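Local coordinates for protein dITP/XTP pyrophosphatase (Coxiella burnetii, PDB 3TQU) that probably hydrolyses non-canonical purine nucleoside triphosphates such as XTP, dITP and ITP to monophosphate and diphosphate, clearing them from the nucleotide pool, at residues 55-60 with 68-73; 123-128 with 188-193; 4-9 with 30-35; 75-80 with 117-122. All coordinates share one frame; numbering follows the deposited sequence. Where two conformers were deposited one is given.

How the interactions relate
All four contacts build on one mixed sheet. Interaction 1 lays helix 49-64 on strand 68-77, which carries the calcium ligand D72. Interaction 3 pairs strands 5-9 and 29-33 at one border of the sheet, and L69 N lies 2.8 Å from V8 O, a probable hydrogen bond to interaction 1. On the other flank of strand 68-77, A70 O lies 2.7 Å from A126 N of interaction 2, where helix 185-199 covers the sheet face opposite helix 49-64. Interaction 4 continues the pairing of strands 68-77 and 118-128 beyond the metal; its centre is about 33 Å from that of interaction 3. In interaction 2 the C123 side chain is about 10 Å from the calcium ion.

Interaction 1 of 4, residues 55-60 with 68-73; sequences IKARHA and ALADDS. With CA (calcium ion), chain E.
This contact belongs to the beta-alpha-beta crossover from strand 29-33 through helix 49-64 and a short loop to the parallel strand 68-77, whose middle carries the metal ligand D72 of this HAM1 enzyme. The helix and strand segments lie nearly antiparallel at 156°, with axes only 6.7 Å apart, a closeness that alanines on both sides permit. The A57 and A70 methyls meet end to end (CB to CB 3.8 Å), and A60 CB meets A68 CB one helical turn further on. K56 sits where the alanines give way to polar groups. Its CB rests on the A70 methyl, and the long chain runs along the strand and bends at chi3 (-63°) to where NZ donates a hydrogen bond to D71 O (2.7 Å) in the carbonyl plane. The same ammonium bonds E44, a calcium ligand. K56 NZ stands 4.6 Å from D72 OD1, so its charge probably helps to keep that carboxylate ionised; D72 is the predicted proton acceptor. With CG anti to its backbone N (chi1 -171°), D72 divides its oxygens: OD2 takes hydrogen bonds from N52 and from a calcium-bound water, while OD1 binds the calcium ion at 2.6 Å.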
loop_
_atom_site.group_PDB
_atom_site.type_symbol
_atom_site.label_atom_id
_atom_site.label_comp_id
_atom_site.label_asym_id
_atom_site.label_seq_id
_atom_site.Cartn_x
_atom_site.Cartn_y
_atom_site.Cartn_z
ATOM N N ILE A 55 4.944 7.809 5.545
ATOM C CA ILE A 55 5.599 9.030 5.998
ATOM C C ILE A 55 6.110 8.872 7.426
ATOM O O ILE A 55 7.233 9.255 7.739
ATOM C CB ILE A 55 4.654 10.246 5.918
ATOM C CG1 ILE A 55 4.476 10.691 4.461
ATOM C CG2 ILE A 55 5.188 11.398 6.760
ATOM C CD1 ILE A 55 3.485 11.830 4.282
ATOM N N LYS A 56 5.281 8.288 8.283
ATOM C CA LYS A 56 5.604 8.178 9.699
ATOM C C LYS A 56 6.605 7.055 9.979
ATOM O O LYS A 56 7.486 7.198 10.825
ATOM C CB LYS A 56 4.328 8.007 10.526
ATOM C CG LYS A 56 3.369 9.190 10.397
ATOM C CD LYS A 56 2.206 9.093 11.370
ATOM C CE LYS A 56 1.343 7.870 11.095
ATOM N NZ LYS A 56 0.133 7.854 11.971
ATOM N N ALA A 57 6.476 5.946 9.261
ATOM C CA ALA A 57 7.413 4.840 9.417
ATOM C C ALA A 57 8.798 5.204 8.883
ATOM O O ALA A 57 9.812 4.904 9.513
ATOM C CB ALA A 57 6.882 3.583 8.735
ATOM N N ARG A 58 8.842 5.855 7.725
ATOM C CA ARG A 58 10.118 6.253 7.142
ATOM C C ARG A 58 10.852 7.230 8.049
ATOM O O ARG A 58 12.075 7.167 8.184
ATOM C CB ARG A 58 9.933 6.882 5.762
ATOM C CG ARG A 58 11.256 7.300 5.134
ATOM C CD ARG A 58 11.092 8.388 4.088
ATOM N NE ARG A 58 10.315 7.955 2.933
ATOM C CZ ARG A 58 9.131 8.461 2.608
ATOM N NH1 ARG A 58 8.593 9.411 3.354
ATOM N NH2 ARG A 58 8.487 8.018 1.543
ATOM N N HIS A 59 10.096 8.139 8.658
ATOM C CA HIS A 59 10.655 9.122 9.579
ATOM C C HIS A 59 11.302 8.425 10.768
ATOM O O HIS A 59 12.459 8.688 11.103
ATOM C CB HIS A 59 9.557 10.075 10.057
ATOM C CG HIS A 59 10.017 11.071 11.076
ATOM N ND1 HIS A 59 10.983 12.017 10.810
ATOM C CD2 HIS A 59 9.632 11.274 12.357
ATOM C CE1 HIS A 59 11.176 12.758 11.887
ATOM N NE2 HIS A 59 10.369 12.327 12.840
ATOM N N ALA A 60 10.550 7.530 11.399
ATOM C CA ALA A 60 11.045 6.803 12.561
ATOM C C ALA A 60 12.298 5.997 12.226
ATOM O O ALA A 60 13.259 5.971 13.002
ATOM C CB ALA A 60 9.956 5.899 13.123
ATOM N N ALA A 68 11.041 0.276 11.149
ATOM C CA ALA A 68 10.004 1.045 11.820
ATOM C C ALA A 68 8.630 0.692 11.277
ATOM O O ALA A 68 8.472 0.409 10.088
ATOM C CB ALA A 68 10.269 2.535 11.683
ATOM N N LEU A 69 7.640 0.713 12.162
ATOM C CA LEU A 69 6.276 0.372 11.799
ATOM C C LEU A 69 5.342 1.505 12.191
ATOM O O LEU A 69 5.406 2.016 13.314
ATOM C CB LEU A 69 5.858 -0.923 12.497
ATOM C CG LEU A 69 4.494 -1.523 12.153
ATOM C CD1 LEU A 69 4.505 -3.019 12.413
ATOM C CD2 LEU A 69 3.371 -0.841 12.934
ATOM N N ALA A 70 4.483 1.907 11.262
ATOM C CA ALA A 70 3.508 2.947 11.545
ATOM C C ALA A 70 2.165 2.586 10.930
ATOM O O ALA A 70 2.089 1.733 10.046
ATOM C CB ALA A 70 3.990 4.289 11.017
ATOM N N ASP A 71 1.104 3.228 11.403
ATOM C CA ASP A 71 -0.205 3.028 10.803
ATOM C C ASP A 71 -0.922 4.355 10.648
ATOM O O ASP A 71 -0.607 5.327 11.335
ATOM C CB ASP A 71 -1.062 2.083 11.652
ATOM C CG ASP A 71 -1.876 2.819 12.704
ATOM O OD1 ASP A 71 -1.455 2.846 13.879
ATOM O OD2 ASP A 71 -2.940 3.374 12.355
ATOM N N ASP A 72 -1.880 4.391 9.731
ATOM C CA ASP A 72 -2.837 5.483 9.686
ATOM C C ASP A 72 -4.230 4.891 9.518
ATOM O O ASP A 72 -4.401 3.850 8.875
ATOM C CB ASP A 72 -2.518 6.476 8.568
ATOM C CG ASP A 72 -3.364 7.727 8.655
ATOM O OD1 ASP A 72 -3.877 7.996 9.757
ATOM O OD2 ASP A 72 -3.524 8.439 7.641
ATOM N N SER A 73 -5.224 5.544 10.106
ATOM C CA SER A 73 -6.571 4.999 10.118
ATOM C C SER A 73 -7.613 6.095 9.974
ATOM O O SER A 73 -7.326 7.273 10.183
ATOM C CB SER A 73 -6.812 4.242 11.421
ATOM O OG SER A 73 -6.697 5.120 12.530
HETATM CA CA CA E . -3.735 10.021 11.319
HETATM O O HOH W 1 -4.622 10.611 8.901
HETATM O O HOH W 2 -5.854 8.657 11.971
HETATM O O HOH W 3 -5.235 11.824 12.490
HETATM O O HOH W 4 -2.758 8.317 12.878
HETATM O O HOH W 5 -3.173 10.797 13.795
#

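Interaction 2 of 4, residues 123-128 with 188-193; sequences CVIALM and QALEQL
No aromatic ring enters this helix-on-sheet packing of an alpha/beta fold. Its flat groups are the Q192 carboxamide, whose NE2 hydrogen-bonds H140 O, and the peptide units of strand 118-128, where A189 CB lies 3.7 Å from C123 O. Helix 185-199 covers this face of the sheet with I125 and C123 directed at it, while V124 and A126 meet helix 49-64 on the opposite face. The two segments run at 30° with axes 8.4 Å apart, and no hydrogen bond joins them. A189 is the point of closest backbone approach; as a bare methyl it lets the helix settle beside two strand residues. C123 SG, anti to its backbone N (chi1 175°), touches A189 CB at 3.7 Å. I125 reaches further: its CG1 is anti to the carbonyl carbon and chi2 is extended, so the CG1-CD1 arm projects between the helical side chains. There CD1 meets A189 CB at 3.7 Å, and the I125 side chain crosses that of L190 at about a right angle, while L193 closes the third side more loosely. M20 of helix 14-23 touches both leucines. The L190 contact is methyl to methyl, I125 CD1 to L190 CD2, at 3.8 Å.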
loop_
_atom_site.group_PDB
_atom_site.type_symbol
_atom_site.label_atom_id
_atom_site.label_comp_id
_atom_site.label_asym_id
_atom_site.label_seq_id
_atom_site.Cartn_x
_atom_site.Cartn_y
_atom_site.Cartn_z
ATOM N N CYS A 123 -7.613 0.639 8.394
ATOM C CA CYS A 123 -6.329 0.694 9.075
ATOM C C CYS A 123 -5.237 0.225 8.129
ATOM O O CYS A 123 -5.268 -0.908 7.645
ATOM C CB CYS A 123 -6.327 -0.178 10.328
ATOM S SG CYS A 123 -4.704 -0.263 11.129
ATOM N N VAL A 124 -4.273 1.098 7.863
ATOM C CA VAL A 124 -3.165 0.746 6.991
ATOM C C VAL A 124 -1.876 0.790 7.789
ATOM O O VAL A 124 -1.520 1.825 8.353
ATOM C CB VAL A 124 -3.052 1.699 5.785
ATOM C CG1 VAL A 124 -1.888 1.277 4.877
ATOM C CG2 VAL A 124 -4.357 1.728 5.005
ATOM N N ILE A 125 -1.195 -0.348 7.839
ATOM C CA ILE A 125 0.071 -0.475 8.540
ATOM C C ILE A 125 1.195 -0.540 7.520
ATOM O O ILE A 125 1.094 -1.249 6.516
ATOM C CB ILE A 125 0.090 -1.756 9.406
ATOM C CG1 ILE A 125 -0.971 -1.662 10.502
ATOM C CG2 ILE A 125 1.472 -1.991 10.009
ATOM C CD1 ILE A 125 -1.107 -2.917 11.345
ATOM N N ALA A 126 2.255 0.218 7.766
ATOM C CA ALA A 126 3.442 0.145 6.928
ATOM C C ALA A 126 4.638 -0.250 7.777
ATOM O O ALA A 126 4.881 0.335 8.831
ATOM C CB ALA A 126 3.695 1.476 6.229
ATOM N N LEU A 127 5.369 -1.261 7.321
ATOM C CA LEU A 127 6.602 -1.681 7.977
ATOM C C LEU A 127 7.779 -1.480 7.030
ATOM O O LEU A 127 7.828 -2.081 5.955
ATOM C CB LEU A 127 6.507 -3.151 8.392
ATOM C CG LEU A 127 7.770 -3.769 8.988
ATOM C CD1 LEU A 127 8.273 -2.928 10.150
ATOM C CD2 LEU A 127 7.523 -5.211 9.420
HETATM N N MSE A 128 8.714 -0.619 7.426
HETATM C CA MSE A 128 9.893 -0.320 6.614
HETATM C C MSE A 128 11.138 -0.980 7.200
HETATM O O MSE A 128 11.365 -0.910 8.404
HETATM C CB MSE A 128 10.120 1.191 6.556
HETATM C CG MSE A 128 8.961 1.985 5.983
HETATM SE SE MSE A 128 9.186 2.321 4.082
HETATM C CE MSE A 128 10.648 3.612 4.170
ATOM N N GLN A 188 -7.954 -6.685 11.829
ATOM C CA GLN A 188 -7.674 -7.330 10.548
ATOM C C GLN A 188 -6.279 -6.978 10.030
ATOM O O GLN A 188 -5.543 -7.847 9.561
ATOM C CB GLN A 188 -8.749 -6.973 9.514
ATOM C CG GLN A 188 -10.124 -7.536 9.847
ATOM C CD GLN A 188 -11.212 -7.058 8.903
ATOM O OE1 GLN A 188 -11.257 -7.447 7.736
ATOM N NE2 GLN A 188 -12.102 -6.212 9.407
ATOM N N ALA A 189 -5.913 -5.705 10.118
ATOM C CA ALA A 189 -4.575 -5.288 9.725
ATOM C C ALA A 189 -3.531 -6.034 10.554
ATOM O O ALA A 189 -2.555 -6.563 10.017
ATOM C CB ALA A 189 -4.416 -3.783 9.886
ATOM N N LEU A 190 -3.752 -6.090 11.865
ATOM C CA LEU A 190 -2.807 -6.733 12.769
ATOM C C LEU A 190 -2.655 -8.228 12.486
ATOM O O LEU A 190 -1.555 -8.774 12.586
ATOM C CB LEU A 190 -3.204 -6.500 14.229
ATOM C CG LEU A 190 -3.010 -5.077 14.756
ATOM C CD1 LEU A 190 -3.521 -4.943 16.183
ATOM C CD2 LEU A 190 -1.546 -4.688 14.679
ATOM N N GLU A 191 -3.752 -8.889 12.134
ATOM C CA GLU A 191 -3.687 -10.312 11.822
ATOM C C GLU A 191 -2.925 -10.555 10.518
ATOM O O GLU A 191 -2.196 -11.537 10.398
ATOM C CB GLU A 191 -5.082 -10.950 11.791
ATOM C CG GLU A 191 -6.036 -10.377 10.762
ATOM C CD GLU A 191 -5.987 -11.109 9.430
ATOM O OE1 GLU A 191 -6.719 -10.699 8.505
ATOM O OE2 GLU A 191 -5.226 -12.094 9.309
ATOM N N GLN A 192 -3.084 -9.650 9.555
ATOM C CA GLN A 192 -2.323 -9.710 8.307
ATOM C C GLN A 192 -0.836 -9.561 8.605
ATOM O O GLN A 192 -0.006 -10.297 8.067
ATOM C CB GLN A 192 -2.764 -8.599 7.350
ATOM C CG GLN A 192 -4.221 -8.668 6.910
ATOM C CD GLN A 192 -4.624 -7.470 6.067
ATOM O OE1 GLN A 192 -3.775 -6.802 5.477
ATOM N NE2 GLN A 192 -5.920 -7.189 6.013
ATOM N N LEU A 193 -0.512 -8.597 9.462
ATOM C CA LEU A 193 0.862 -8.360 9.894
ATOM C C LEU A 193 1.443 -9.577 10.615
ATOM O O LEU A 193 2.574 -9.986 10.348
ATOM C CB LEU A 193 0.929 -7.138 10.817
ATOM C CG LEU A 193 2.314 -6.789 11.373
ATOM C CD1 LEU A 193 3.222 -6.297 10.259
ATOM C CD2 LEU A 193 2.203 -5.745 12.470
#

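Interaction 3 of 4, residues 4-9 with 30-35; sequences MLEIVL and KFIPQT
I7 and F31, directly across from each other in two parallel strands, point the same way and lie side by side. F31 has CG anti to its carbonyl carbon (chi1 -77°), and this brings the ring back toward segment 4-9, where CE1 comes to 3.6 Å from I7 CG2. L9, two residues on and on the same face, crosses the ring obliquely, its CD1 being 4.2 Å from F31 CD1. Bulky apolar residues suit this buried face, which L17 and M20 of helix 14-23 cover. The other face becomes more polar toward its start. There the extended E6 crosses I32 obliquely, with OE2 3.9 Å from I32 CD1, while K30 NZ stays 4.6 Å from E6 OE2, too far for a salt bridge. The selenomethionine M4 crosses K30 at about a right angle, laying CG against K30 CB. V8, directly across from I32, sets its CG1 between I32 O and the backbone of Q34.

The main chains hold this register with five hydrogen bonds. K30 N meets L5 O at 2.8 Å almost along the C=O axis, and I7 N, I32 N and L9 N continue the exchange until Q34 N reaches L9 O, also at 2.8 Å. The N-H groups of K30, I32 and Q34 serve this pairing, so P33, which has none, costs it no bond. With helix 14-23 between them, the strands form a beta-alpha-beta unit in which 29-33 is the outermost strand of the chain's sheet on this side, and strand 5-9 leads to the predicted substrate-binding residues S11 to K16.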
loop_
_atom_site.group_PDB
_atom_site.type_symbol
_atom_site.label_atom_id
_atom_site.label_comp_id
_atom_site.label_asym_id
_atom_site.label_seq_id
_atom_site.Cartn_x
_atom_site.Cartn_y
_atom_site.Cartn_z
HETATM N N MSE A 4 17.161 -10.888 19.300
HETATM C CA MSE A 4 15.848 -10.257 19.378
HETATM C C MSE A 4 15.713 -9.168 18.319
HETATM O O MSE A 4 16.453 -8.187 18.326
HETATM C CB MSE A 4 15.619 -9.672 20.776
HETATM C CG MSE A 4 14.313 -8.899 20.950
HETATM SE SE MSE A 4 12.794 -9.971 21.571
HETATM C CE MSE A 4 13.682 -10.956 23.003
ATOM N N LEU A 5 14.771 -9.356 17.402
ATOM C CA LEU A 5 14.479 -8.356 16.384
ATOM C C LEU A 5 13.870 -7.119 17.036
ATOM O O LEU A 5 12.897 -7.219 17.779
ATOM C CB LEU A 5 13.515 -8.929 15.342
ATOM C CG LEU A 5 13.070 -8.006 14.204
ATOM C CD1 LEU A 5 14.270 -7.445 13.457
ATOM C CD2 LEU A 5 12.144 -8.747 13.257
ATOM N N GLU A 6 14.453 -5.956 16.758
ATOM C CA GLU A 6 13.951 -4.696 17.295
ATOM C C GLU A 6 13.261 -3.864 16.218
ATOM O O GLU A 6 13.862 -3.541 15.193
ATOM C CB GLU A 6 15.090 -3.886 17.917
ATOM C CG GLU A 6 15.684 -4.498 19.174
ATOM C CD GLU A 6 16.745 -3.611 19.800
ATOM O OE1 GLU A 6 17.558 -3.029 19.050
ATOM O OE2 GLU A 6 16.759 -3.487 21.042
ATOM N N ILE A 7 11.999 -3.519 16.453
ATOM C CA ILE A 7 11.262 -2.669 15.525
ATOM C C ILE A 7 10.704 -1.450 16.248
ATOM O O ILE A 7 10.099 -1.574 17.307
ATOM C CB ILE A 7 10.114 -3.436 14.838
ATOM C CG1 ILE A 7 10.648 -4.682 14.126
ATOM C CG2 ILE A 7 9.391 -2.538 13.842
ATOM C CD1 ILE A 7 9.563 -5.552 13.521
ATOM N N VAL A 8 10.920 -0.273 15.674
ATOM C CA VAL A 8 10.433 0.964 16.271
ATOM C C VAL A 8 8.975 1.209 15.908
ATOM O O VAL A 8 8.590 1.090 14.745
ATOM C CB VAL A 8 11.269 2.180 15.817
ATOM C CG1 VAL A 8 10.630 3.475 16.303
ATOM C CG2 VAL A 8 12.697 2.062 16.323
ATOM N N LEU A 9 8.173 1.545 16.912
ATOM C CA LEU A 9 6.780 1.905 16.709
ATOM C C LEU A 9 6.665 3.424 16.687
ATOM O O LEU A 9 7.034 4.091 17.653
ATOM C CB LEU A 9 5.920 1.335 17.841
ATOM C CG LEU A 9 4.408 1.252 17.605
ATOM C CD1 LEU A 9 4.091 0.237 16.514
ATOM C CD2 LEU A 9 3.688 0.880 18.894
ATOM N N LYS A 30 10.747 -7.221 19.570
ATOM C CA LYS A 30 10.531 -6.202 20.585
ATOM C C LYS A 30 10.221 -4.862 19.936
ATOM O O LYS A 30 11.046 -4.312 19.205
ATOM C CB LYS A 30 11.762 -6.065 21.481
ATOM C CG LYS A 30 11.645 -4.973 22.537
ATOM C CD LYS A 30 12.977 -4.740 23.236
ATOM C CE LYS A 30 13.484 -6.010 23.901
ATOM N NZ LYS A 30 14.842 -5.827 24.487
ATOM N N PHE A 31 9.029 -4.340 20.200
ATOM C CA PHE A 31 8.662 -3.029 19.684
ATOM C C PHE A 31 9.056 -1.917 20.650
ATOM O O PHE A 31 8.807 -2.003 21.853
ATOM C CB PHE A 31 7.171 -2.974 19.360
ATOM C CG PHE A 31 6.817 -3.658 18.074
ATOM C CD1 PHE A 31 6.772 -2.946 16.888
ATOM C CD2 PHE A 31 6.557 -5.017 18.045
ATOM C CE1 PHE A 31 6.455 -3.578 15.694
ATOM C CE2 PHE A 31 6.245 -5.650 16.857
ATOM C CZ PHE A 31 6.195 -4.930 15.683
ATOM N N ILE A 32 9.676 -0.876 20.108
ATOM C CA ILE A 32 10.130 0.251 20.905
ATOM C C ILE A 32 9.506 1.533 20.376
ATOM O O ILE A 32 9.715 1.897 19.219
ATOM C CB ILE A 32 11.659 0.385 20.845
ATOM C CG1 ILE A 32 12.322 -0.947 21.209
ATOM C CG2 ILE A 32 12.130 1.514 21.753
ATOM C CD1 ILE A 32 13.824 -0.934 21.063
ATOM N N PRO A 33 8.725 2.222 21.218
ATOM C CA PRO A 33 8.108 3.483 20.798
ATOM C C PRO A 33 9.184 4.475 20.366
ATOM O O PRO A 33 10.252 4.524 20.981
ATOM C CB PRO A 33 7.404 3.969 22.073
ATOM C CG PRO A 33 7.176 2.729 22.879
ATOM C CD PRO A 33 8.361 1.851 22.596
ATOM N N GLN A 34 8.915 5.246 19.318
ATOM C CA GLN A 34 9.911 6.179 18.807
ATOM C C GLN A 34 10.319 7.188 19.871
ATOM O O GLN A 34 11.417 7.737 19.825
ATOM C CB GLN A 34 9.417 6.888 17.545
ATOM C CG GLN A 34 8.253 7.839 17.756
ATOM C CD GLN A 34 7.813 8.499 16.467
ATOM O OE1 GLN A 34 8.134 8.027 15.374
ATOM N NE2 GLN A 34 7.078 9.599 16.584
ATOM N N THR A 35 9.439 7.419 20.839
ATOM C CA THR A 35 9.738 8.341 21.931
ATOM C C THR A 35 10.948 7.906 22.752
ATOM O O THR A 35 11.567 8.722 23.433
ATOM C CB THR A 35 8.533 8.511 22.867
ATOM O OG1 THR A 35 8.036 7.220 23.242
ATOM C CG2 THR A 35 7.428 9.299 22.172
#

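Interaction 4 of 4, residues 75-80 with 117-122; sequences LTIAAL and RSASFH
L75 pushes a methyl into the face of the F121 ring: CD1 stands 4.1 Å from the ring centroid and 9° off its normal, a CH-pi contact. With CG anti to the backbone N (chi1 180°) and chi2 at 59°, CD1 comes over the ring; L75 CB touches its CE1. The ring of H185, a predicted substrate-binding residue, stacks with that of F121. Next to this pair, A119 CB fills the dip between two larger neighbours, 4.2 Å from L75 CD1 and 3.9 Å from I77 CG1. The backbone framework is an antiparallel pairing of strands 68-77 and 118-128 in the central sheet: T76 and S120 form the hydrogen-bonded pair, with T76 N to S120 O at 2.8 Å and almost straight, while L75-F121 and I77-A119 are non-hydrogen-bonded pairs. On the other face T76 meets the edge of the H122 imidazole, OG1 near the ring plane and 3.2 Å from NE2; either could donate. H140 bonds ND1, so both ring nitrogens have partners, which probably hold the ring's orientation. Where the strand turns into a 3-10 segment, S118 O accepts A78 N at 3.0 Å and a water that also takes the N-H of A79.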
loop_
_atom_site.group_PDB
_atom_site.type_symbol
_atom_site.label_atom_id
_atom_site.label_comp_id
_atom_site.label_asym_id
_atom_site.label_seq_id
_atom_site.Cartn_x
_atom_site.Cartn_y
_atom_site.Cartn_z
ATOM N N LEU A 75 -12.241 6.917 9.105
ATOM C CA LEU A 75 -13.589 6.532 8.730
ATOM C C LEU A 75 -13.866 7.103 7.348
ATOM O O LEU A 75 -13.584 8.274 7.099
ATOM C CB LEU A 75 -14.578 7.117 9.737
ATOM C CG LEU A 75 -16.060 6.831 9.526
ATOM C CD1 LEU A 75 -16.328 5.332 9.544
ATOM C CD2 LEU A 75 -16.883 7.548 10.592
ATOM N N THR A 76 -14.396 6.280 6.446
ATOM C CA THR A 76 -14.783 6.755 5.125
ATOM C C THR A 76 -16.275 6.534 4.934
ATOM O O THR A 76 -16.786 5.450 5.192
ATOM C CB THR A 76 -14.015 6.036 4.002
ATOM O OG1 THR A 76 -14.339 4.641 4.014
ATOM C CG2 THR A 76 -12.513 6.211 4.181
ATOM N N ILE A 77 -16.971 7.569 4.482
ATOM C CA ILE A 77 -18.416 7.490 4.308
ATOM C C ILE A 77 -18.815 7.675 2.847
ATOM O O ILE A 77 -18.537 8.706 2.239
ATOM C CB ILE A 77 -19.137 8.505 5.208
ATOM C CG1 ILE A 77 -18.790 8.227 6.675
ATOM C CG2 ILE A 77 -20.635 8.439 4.990
ATOM C CD1 ILE A 77 -19.351 9.244 7.660
ATOM N N ALA A 78 -19.473 6.658 2.298
ATOM C CA ALA A 78 -19.810 6.625 0.879
ATOM C C ALA A 78 -20.523 7.891 0.411
ATOM O O ALA A 78 -20.132 8.496 -0.586
ATOM C CB ALA A 78 -20.640 5.385 0.557
ATOM N N ALA A 79 -21.562 8.291 1.134
ATOM C CA ALA A 79 -22.356 9.454 0.752
ATOM C C ALA A 79 -21.560 10.753 0.827
ATOM O O ALA A 79 -21.963 11.765 0.258
ATOM C CB ALA A 79 -23.609 9.551 1.607
ATOM N N LEU A 80 -20.434 10.723 1.533
ATOM C CA LEU A 80 -19.597 11.911 1.680
ATOM C C LEU A 80 -18.296 11.797 0.891
ATOM O O LEU A 80 -17.287 12.398 1.257
ATOM C CB LEU A 80 -19.291 12.179 3.154
ATOM C CG LEU A 80 -20.501 12.375 4.066
ATOM C CD1 LEU A 80 -20.054 12.688 5.488
ATOM C CD2 LEU A 80 -21.403 13.475 3.525
ATOM N N ARG A 117 -26.098 5.101 3.895
ATOM C CA ARG A 117 -25.386 5.354 5.143
ATOM C C ARG A 117 -24.119 4.508 5.217
ATOM O O ARG A 117 -23.492 4.405 6.272
ATOM C CB ARG A 117 -26.280 5.029 6.345
ATOM C CG ARG A 117 -27.682 5.624 6.285
ATOM C CD ARG A 117 -27.711 7.079 6.727
ATOM N NE ARG A 117 -27.358 7.240 8.135
ATOM C CZ ARG A 117 -27.391 8.402 8.782
ATOM N NH1 ARG A 117 -27.770 9.504 8.150
ATOM N NH2 ARG A 117 -27.049 8.464 10.062
ATOM N N SER A 118 -23.749 3.895 4.097
ATOM C CA SER A 118 -22.600 2.993 4.062
ATOM C C SER A 118 -21.317 3.691 4.487
ATOM O O SER A 118 -21.091 4.851 4.141
ATOM C CB SER A 118 -22.425 2.390 2.666
ATOM O OG SER A 118 -23.528 1.563 2.336
ATOM N N ALA A 119 -20.482 2.973 5.232
ATOM C CA ALA A 119 -19.223 3.520 5.713
ATOM C C ALA A 119 -18.241 2.395 6.000
ATOM O O ALA A 119 -18.629 1.234 6.105
ATOM C CB ALA A 119 -19.450 4.363 6.960
ATOM N N SER A 120 -16.966 2.744 6.118
ATOM C CA SER A 120 -15.935 1.765 6.421
ATOM C C SER A 120 -14.852 2.389 7.284
ATOM O O SER A 120 -14.515 3.565 7.114
ATOM C CB SER A 120 -15.310 1.223 5.134
ATOM O OG SER A 120 -16.299 0.706 4.265
ATOM N N PHE A 121 -14.333 1.606 8.224
ATOM C CA PHE A 121 -13.122 1.964 8.951
ATOM C C PHE A 121 -11.943 1.338 8.224
ATOM O O PHE A 121 -12.031 0.192 7.774
ATOM C CB PHE A 121 -13.157 1.411 10.376
ATOM C CG PHE A 121 -13.723 2.359 11.391
ATOM C CD1 PHE A 121 -13.142 3.599 11.600
ATOM C CD2 PHE A 121 -14.811 1.994 12.165
ATOM C CE1 PHE A 121 -13.655 4.471 12.544
ATOM C CE2 PHE A 121 -15.327 2.861 13.116
ATOM C CZ PHE A 121 -14.747 4.101 13.302
ATOM N N HIS A 122 -10.845 2.079 8.120
ATOM C CA HIS A 122 -9.642 1.574 7.470
ATOM C C HIS A 122 -8.450 1.672 8.402
ATOM O O HIS A 122 -8.286 2.668 9.111
ATOM C CB HIS A 122 -9.337 2.367 6.197
ATOM C CG HIS A 122 -10.384 2.240 5.140
ATOM N ND1 HIS A 122 -10.254 1.389 4.063
ATOM C CD2 HIS A 122 -11.583 2.852 4.994
ATOM C CE1 HIS A 122 -11.326 1.486 3.297
ATOM N NE2 HIS A 122 -12.148 2.367 3.840
HETATM O O HOH W 6 -16.686 3.642 2.463
HETATM O O HOH W 7 -22.763 6.980 3.291
#